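Hydroxylase (Rhodococcus sp., PDB 2OR0) probably acts as a flavin-dependent monooxygenase of the acyl-CoA dehydrogenase fold, inserting one atom of molecular oxygen into its substrate with reduced flavin as co-donor. Local coordinates at residues 256-270 with 298-312. Sequence-based numbering, arbitrary orientation.
Sequences LGITAAVIGITEGAL and IGESAAEINASRVSL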
ATOM      1  N   LEU A 256      -1.847   1.943   5.411  1.00 27.41           N
ATOM      2  CA  LEU A 256      -0.535   1.969   6.083  1.00 26.89           C
ATOM      3  C   LEU A 256       0.561   1.506   5.145  1.00 26.15           C
ATOM      4  O   LEU A 256       1.620   2.139   5.035  1.00 26.10           O
ATOM      5  CB  LEU A 256      -0.542   1.102   7.364  1.00 26.81           C
ATOM      6  CG  LEU A 256       0.777   0.957   8.158  1.00 27.68           C
ATOM      7  CD1 LEU A 256       1.170   2.292   8.808  1.00 24.62           C
ATOM      8  CD2 LEU A 256       0.663  -0.158   9.227  1.00 26.34           C
ATOM      9  N   GLY A 257       0.309   0.388   4.466  1.00 25.20           N
ATOM     10  CA  GLY A 257       1.255  -0.131   3.495  1.00 24.91           C
ATOM     11  C   GLY A 257       1.506   0.813   2.334  1.00 24.63           C
ATOM     12  O   GLY A 257       2.639   0.931   1.842  1.00 25.42           O
ATOM     13  N   ILE A 258       0.446   1.476   1.891  1.00 24.01           N
ATOM     14  CA  ILE A 258       0.491   2.349   0.726  1.00 23.93           C
ATOM     15  C   ILE A 258       1.311   3.636   1.042  1.00 22.96           C
ATOM     16  O   ILE A 258       2.206   3.995   0.308  1.00 23.28           O
ATOM     17  CB  ILE A 258      -0.961   2.713   0.268  1.00 23.55           C
ATOM     18  CG1 ILE A 258      -1.597   1.515  -0.463  1.00 23.96           C
ATOM     19  CG2 ILE A 258      -0.955   3.918  -0.626  1.00 24.12           C
ATOM     20  CD1 ILE A 258      -3.098   1.619  -0.602  1.00 23.98           C
ATOM     21  N   THR A 259       0.978   4.298   2.140  1.00 23.08           N
ATOM     22  CA  THR A 259       1.703   5.493   2.586  1.00 23.34           C
ATOM     23  C   THR A 259       3.128   5.165   3.050  1.00 23.70           C
ATOM     24  O   THR A 259       4.066   5.904   2.738  1.00 24.12           O
ATOM     25  CB  THR A 259       0.889   6.253   3.626  1.00 23.18           C
ATOM     26  OG1 THR A 259      -0.378   6.547   3.039  1.00 24.25           O
ATOM     27  CG2 THR A 259       1.566   7.569   4.033  1.00 19.32           C
ATOM     28  N   ALA A 260       3.320   4.028   3.721  1.00 23.76           N
ATOM     29  CA  ALA A 260       4.692   3.563   3.995  1.00 22.85           C
ATOM     30  C   ALA A 260       5.531   3.425   2.723  1.00 23.67           C
ATOM     31  O   ALA A 260       6.688   3.845   2.688  1.00 23.69           O
ATOM     32  CB  ALA A 260       4.686   2.250   4.781  1.00 23.31           C
ATOM     33  N   ALA A 261       4.951   2.840   1.666  1.00 23.56           N
ATOM     34  CA  ALA A 261       5.646   2.714   0.384  1.00 22.59           C
ATOM     35  C   ALA A 261       6.018   4.075  -0.163  1.00 22.31           C
ATOM     36  O   ALA A 261       7.162   4.266  -0.530  1.00 23.46           O
ATOM     37  CB  ALA A 261       4.803   1.926  -0.631  1.00 22.55           C
ATOM     38  N   VAL A 262       5.082   5.030  -0.159  1.00 22.13           N
ATOM     39  CA  VAL A 262       5.391   6.394  -0.590  1.00 22.13           C
ATOM     40  C   VAL A 262       6.542   7.015   0.248  1.00 22.74           C
ATOM     41  O   VAL A 262       7.461   7.625  -0.297  1.00 21.70           O
ATOM     42  CB  VAL A 262       4.151   7.305  -0.562  1.00 22.93           C
ATOM     43  CG1 VAL A 262       4.538   8.779  -0.819  1.00 21.39           C
ATOM     44  CG2 VAL A 262       3.104   6.831  -1.626  1.00 22.81           C
ATOM     45  N   ILE A 263       6.477   6.857   1.574  1.00 22.79           N
ATOM     46  CA  ILE A 263       7.525   7.381   2.428  1.00 22.84           C
ATOM     47  C   ILE A 263       8.896   6.791   2.116  1.00 22.20           C
ATOM     48  O   ILE A 263       9.850   7.532   1.964  1.00 22.65           O
ATOM     49  CB  ILE A 263       7.149   7.315   3.945  1.00 22.93           C
ATOM     50  CG1 ILE A 263       5.932   8.241   4.189  1.00 23.36           C
ATOM     51  CG2 ILE A 263       8.330   7.796   4.773  1.00 21.74           C
ATOM     52  CD1 ILE A 263       5.212   8.068   5.562  1.00 22.69           C
ATOM     53  N   GLY A 264       8.986   5.469   2.013  1.00 22.00           N
ATOM     54  CA  GLY A 264      10.243   4.809   1.689  1.00 21.43           C
ATOM     55  C   GLY A 264      10.754   5.140   0.301  1.00 22.22           C
ATOM     56  O   GLY A 264      11.978   5.223   0.071  1.00 21.88           O
ATOM     57  N   ILE A 265       9.833   5.348  -0.643  1.00 21.08           N
ATOM     58  CA  ILE A 265      10.244   5.819  -1.963  1.00 21.56           C
ATOM     59  C   ILE A 265      10.962   7.179  -1.857  1.00 21.20           C
ATOM     60  O   ILE A 265      11.969   7.390  -2.484  1.00 21.54           O
ATOM     61  CB  ILE A 265       9.042   5.890  -2.978  1.00 21.27           C
ATOM     62  CG1 ILE A 265       8.624   4.480  -3.374  1.00 21.95           C
ATOM     63  CG2 ILE A 265       9.427   6.702  -4.218  1.00 20.94           C
ATOM     64  CD1 ILE A 265       7.136   4.359  -3.886  1.00 22.12           C
ATOM     65  N   THR A 266      10.429   8.094  -1.068  1.00 21.83           N
ATOM     66  CA  THR A 266      11.051   9.411  -0.958  1.00 22.11           C
ATOM     67  C   THR A 266      12.373   9.324  -0.222  1.00 22.47           C
ATOM     68  O   THR A 266      13.274  10.082  -0.513  1.00 22.53           O
ATOM     69  CB  THR A 266      10.121  10.463  -0.312  1.00 21.66           C
ATOM     70  OG1 THR A 266       9.862  10.137   1.063  1.00 20.49           O
ATOM     71  CG2 THR A 266       8.795  10.558  -1.094  1.00 21.30           C
ATOM     72  N   GLU A 267      12.495   8.351   0.682  1.00 22.89           N
ATOM     73  CA  GLU A 267      13.753   8.067   1.363  1.00 23.60           C
ATOM     74  C   GLU A 267      14.810   7.507   0.390  1.00 24.33           C
ATOM     75  O   GLU A 267      15.976   7.898   0.445  1.00 24.58           O
ATOM     76  CB  GLU A 267      13.508   7.115   2.547  1.00 23.67           C
ATOM     77  CG  GLU A 267      12.910   7.799   3.756  1.00 24.46           C
ATOM     78  CD  GLU A 267      12.475   6.848   4.882  1.00 25.48           C
ATOM     79  OE1 GLU A 267      12.424   5.615   4.682  1.00 28.34           O
ATOM     80  OE2 GLU A 267      12.144   7.366   5.972  1.00 29.48           O
ATOM     81  N   GLY A 268      14.397   6.616  -0.511  1.00 24.02           N
ATOM     82  CA  GLY A 268      15.203   6.230  -1.665  1.00 24.34           C
ATOM     83  C   GLY A 268      15.680   7.403  -2.530  1.00 25.30           C
ATOM     84  O   GLY A 268      16.844   7.442  -2.901  1.00 25.58           O
ATOM     85  N   ALA A 269      14.780   8.341  -2.863  1.00 25.09           N
ATOM     86  CA  ALA A 269      15.119   9.526  -3.657  1.00 24.61           C
ATOM     87  C   ALA A 269      16.180  10.374  -2.943  1.00 24.46           C
ATOM     88  O   ALA A 269      17.180  10.809  -3.560  1.00 23.99           O
ATOM     89  CB  ALA A 269      13.868  10.380  -3.903  1.00 23.38           C
ATOM     90  N   LEU A 270      15.943  10.612  -1.651  1.00 24.72           N
ATOM     91  CA  LEU A 270      16.871  11.344  -0.791  1.00 25.22           C
ATOM     92  C   LEU A 270      18.230  10.654  -0.775  1.00 25.68           C
ATOM     93  O   LEU A 270      19.255  11.313  -0.986  1.00 25.10           O
ATOM     94  CB  LEU A 270      16.323  11.456   0.637  1.00 25.42           C
ATOM     95  CG  LEU A 270      17.225  12.069   1.738  1.00 25.69           C
ATOM     96  CD1 LEU A 270      17.471  13.575   1.509  1.00 26.61           C
ATOM     97  CD2 LEU A 270      16.575  11.884   3.099  1.00 26.06           C
ATOM     98  N   ILE A 298      18.663  20.274   1.610  1.00 24.21           N
ATOM     99  CA  ILE A 298      18.663  18.816   1.885  1.00 24.74           C
ATOM    100  C   ILE A 298      18.259  18.486   3.326  1.00 24.56           C
ATOM    101  O   ILE A 298      17.478  17.554   3.558  1.00 23.84           O
ATOM    102  CB  ILE A 298      20.026  18.104   1.554  1.00 24.16           C
ATOM    103  CG1 ILE A 298      20.305  18.148   0.052  1.00 25.28           C
ATOM    104  CG2 ILE A 298      20.029  16.621   2.085  1.00 25.04           C
ATOM    105  CD1 ILE A 298      21.756  17.743  -0.342  1.00 26.07           C
ATOM    106  N   GLY A 299      18.818  19.228   4.288  1.00 24.75           N
ATOM    107  CA  GLY A 299      18.421  19.076   5.701  1.00 24.08           C
ATOM    108  C   GLY A 299      16.921  19.313   5.899  1.00 24.70           C
ATOM    109  O   GLY A 299      16.248  18.534   6.565  1.00 24.01           O
ATOM    110  N   GLU A 300      16.391  20.372   5.293  1.00 25.18           N
ATOM    111  CA  GLU A 300      14.988  20.691   5.431  1.00 27.68           C
ATOM    112  C   GLU A 300      14.121  19.548   4.925  1.00 26.08           C
ATOM    113  O   GLU A 300      13.175  19.143   5.597  1.00 26.60           O
ATOM    114  CB  GLU A 300      14.627  21.962   4.660  1.00 28.07           C
ATOM    115  CG  GLU A 300      15.295  23.216   5.171  1.00 30.85           C
ATOM    116  CD  GLU A 300      15.033  24.449   4.276  1.00 33.48           C
ATOM    117  OE1 GLU A 300      14.602  24.289   3.096  1.00 38.09           O
ATOM    118  OE2 GLU A 300      15.299  25.585   4.755  1.00 38.93           O
ATOM    119  N   SER A 301      14.441  19.026   3.746  1.00 24.93           N
ATOM    120  CA  SER A 301      13.667  17.934   3.157  1.00 24.06           C
ATOM    121  C   SER A 301      13.772  16.645   3.945  1.00 23.12           C
ATOM    122  O   SER A 301      12.752  15.971   4.141  1.00 21.84           O
ATOM    123  CB  SER A 301      14.083  17.682   1.693  1.00 24.33           C
ATOM    124  OG  SER A 301      13.646  18.772   0.892  1.00 27.43           O
ATOM    125  N   ALA A 302      14.990  16.307   4.394  1.00 21.72           N
ATOM    126  CA  ALA A 302      15.192  15.134   5.259  1.00 22.08           C
ATOM    127  C   ALA A 302      14.374  15.224   6.537  1.00 21.47           C
ATOM    128  O   ALA A 302      13.894  14.203   7.009  1.00 22.03           O
ATOM    129  CB  ALA A 302      16.681  14.941   5.602  1.00 22.52           C
ATOM    130  N   ALA A 303      14.233  16.435   7.104  1.00 21.32           N
ATOM    131  CA  ALA A 303      13.448  16.609   8.331  1.00 22.57           C
ATOM    132  C   ALA A 303      11.935  16.312   8.090  1.00 22.68           C
ATOM    133  O   ALA A 303      11.259  15.623   8.891  1.00 23.10           O
ATOM    134  CB  ALA A 303      13.665  17.991   8.922  1.00 21.48           C
ATOM    135  N   GLU A 304      11.423  16.800   6.972  1.00 22.52           N
ATOM    136  CA  GLU A 304      10.028  16.562   6.577  1.00 22.99           C
ATOM    137  C   GLU A 304       9.731  15.098   6.324  1.00 21.92           C
ATOM    138  O   GLU A 304       8.714  14.601   6.772  1.00 22.94           O
ATOM    139  CB  GLU A 304       9.658  17.375   5.324  1.00 23.19           C
ATOM    140  CG  GLU A 304       9.814  18.845   5.504  1.00 26.22           C
ATOM    141  CD  GLU A 304       8.906  19.392   6.593  1.00 35.96           C
ATOM    142  OE1 GLU A 304       7.700  19.542   6.313  1.00 41.87           O
ATOM    143  OE2 GLU A 304       9.394  19.709   7.708  1.00 38.68           O
ATOM    144  N   ILE A 305      10.597  14.426   5.580  1.00 21.54           N
ATOM    145  CA  ILE A 305      10.435  13.009   5.291  1.00 20.79           C
ATOM    146  C   ILE A 305      10.475  12.197   6.597  1.00 21.16           C
ATOM    147  O   ILE A 305       9.679  11.261   6.793  1.00 20.37           O
ATOM    148  CB  ILE A 305      11.538  12.528   4.296  1.00 22.31           C
ATOM    149  CG1 ILE A 305      11.331  13.173   2.885  1.00 19.70           C
ATOM    150  CG2 ILE A 305      11.598  10.993   4.233  1.00 20.71           C
ATOM    151  CD1 ILE A 305      12.516  12.959   1.919  1.00 19.21           C
ATOM    152  N   ASN A 306      11.398  12.538   7.506  1.00 20.74           N
ATOM    153  CA  ASN A 306      11.419  11.843   8.816  1.00 20.97           C
ATOM    154  C   ASN A 306      10.128  12.094   9.578  1.00 20.89           C
ATOM    155  O   ASN A 306       9.584  11.162  10.145  1.00 21.83           O
ATOM    156  CB  ASN A 306      12.607  12.247   9.702  1.00 20.46           C
ATOM    157  CG  ASN A 306      12.475  11.681  11.114  1.00 21.67           C
ATOM    158  OD1 ASN A 306      11.957  12.340  12.021  1.00 24.74           O
ATOM    159  ND2 ASN A 306      12.856  10.443  11.274  1.00 21.54           N
ATOM    160  N   ALA A 307       9.637  13.342   9.587  1.00 21.13           N
ATOM    161  CA  ALA A 307       8.378  13.647  10.263  1.00 21.38           C
ATOM    162  C   ALA A 307       7.220  12.765   9.765  1.00 22.08           C
ATOM    163  O   ALA A 307       6.332  12.397  10.557  1.00 21.51           O
ATOM    164  CB  ALA A 307       8.012  15.106  10.179  1.00 21.47           C
ATOM    165  N   SER A 308       7.255  12.406   8.481  1.00 21.81           N
ATOM    166  CA  SER A 308       6.197  11.552   7.900  1.00 21.80           C
ATOM    167  C   SER A 308       6.313  10.120   8.380  1.00 22.07           C
ATOM    168  O   SER A 308       5.298   9.510   8.778  1.00 22.32           O
ATOM    169  CB  SER A 308       6.236  11.584   6.371  1.00 20.62           C
ATOM    170  OG  SER A 308       5.921  12.891   5.890  1.00 21.47           O
ATOM    171  N   ARG A 309       7.530   9.577   8.313  1.00 22.20           N
ATOM    172  CA  ARG A 309       7.815   8.219   8.783  1.00 23.93           C
ATOM    173  C   ARG A 309       7.334   8.037  10.240  1.00 24.56           C
ATOM    174  O   ARG A 309       6.556   7.119  10.522  1.00 25.81           O
ATOM    175  CB  ARG A 309       9.310   7.896   8.665  1.00 23.70           C
ATOM    176  CG  ARG A 309       9.754   6.634   9.469  1.00 24.81           C
ATOM    177  CD  ARG A 309      11.290   6.477   9.456  1.00 25.79           C
ATOM    178  NE  ARG A 309      11.770   5.780   8.247  1.00 25.35           N
ATOM    179  CZ  ARG A 309      12.011   4.476   8.176  1.00 25.38           C
ATOM    180  NH1 ARG A 309      11.849   3.712   9.255  1.00 26.53           N
ATOM    181  NH2 ARG A 309      12.432   3.940   7.036  1.00 23.07           N
ATOM    182  N   VAL A 310       7.745   8.936  11.134  1.00 24.49           N
ATOM    183  CA  VAL A 310       7.451   8.785  12.567  1.00 24.99           C
ATOM    184  C   VAL A 310       5.982   8.975  12.855  1.00 25.28           C
ATOM    185  O   VAL A 310       5.414   8.221  13.644  1.00 24.92           O
ATOM    186  CB  VAL A 310       8.333   9.696  13.508  1.00 24.96           C
ATOM    187  CG1 VAL A 310       9.839   9.507  13.199  1.00 25.78           C
ATOM    188  CG2 VAL A 310       7.956  11.131  13.380  1.00 28.35           C
ATOM    189  N   SER A 311       5.370   9.958  12.192  1.00 25.06           N
ATOM    190  CA  SER A 311       3.945  10.235  12.361  1.00 26.05           C
ATOM    191  C   SER A 311       3.045   9.081  11.986  1.00 24.92           C
ATOM    192  O   SER A 311       2.117   8.759  12.710  1.00 25.49           O
ATOM    193  CB  SER A 311       3.544  11.441  11.523  1.00 25.82           C
ATOM    194  OG  SER A 311       4.081  12.573  12.142  1.00 31.32           O
ATOM    195  N   LEU A 312       3.293   8.509  10.820  1.00 25.08           N
ATOM    196  CA  LEU A 312       2.495   7.390  10.305  1.00 25.58           C
ATOM    197  C   LEU A 312       2.550   6.192  11.267  1.00 25.55           C
ATOM    198  O   LEU A 312       1.529   5.554  11.594  1.00 24.62           O
ATOM    199  CB  LEU A 312       3.021   6.953   8.915  1.00 24.68           C
ATOM    200  CG  LEU A 312       2.251   5.788   8.255  1.00 24.47           C
ATOM    201  CD1 LEU A 312       0.821   6.121   7.823  1.00 22.58           C
ATOM    202  CD2 LEU A 312       3.024   5.203   7.082  1.00 25.00           C
TER
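Glu-267 OE2 takes a nearly straight bond from Arg-309 NE at 2.8 Å, through its syn lone pair. Arg-309 NH2 reaches the other oxygen, OE1, at 2.9 Å. The guanidinium thus grips the carboxylate side-on, and the two planes lie 14° apart. The arginine chain bends at chi3 (-84°), which swings its edge round to the glutamate. One carbon back along the chain from the carboxylate, Glu-267 CG rests on Ile-305 CG2 at 3.5 Å. Thr-266 OG1 touches the same methyl while it bonds Ile-263 O in its own helix. With an alanine at Glu-267, the Arg-309 guanidinium would probably lose its carboxylate mate and Ile-305 CG2 the CG that packs on it.

Towards Leu-256 the packing is apolar and knobs-into-holes. Ile-263 sits among Ile-305, Ser-308, Arg-309 and Leu-312, with CD1 3.5 Å from Ser-308 O. Leu-312 fills the hole of Leu-256, Thr-259, Ala-260 and Ile-263; its CD2 lies 3.6 Å from Ala-260 N. At the far end Leu-270 CD2 meets Ala-302 CB at 4.0 Å. The hydroxyls of Thr-259 and Ser-308 bond instead to Gln-341 and Ala-344 of helix 331-356.

The helices run antiparallel at 155° in the C-terminal helical bundle characteristic of acyl-CoA dehydrogenases. Two apolar knobs hold one half, and apolar contacts round Leu-270 the other. The paired bonds fix the turn of the guanidinium, and the two opposite charges probably neutralise each other beside this packing.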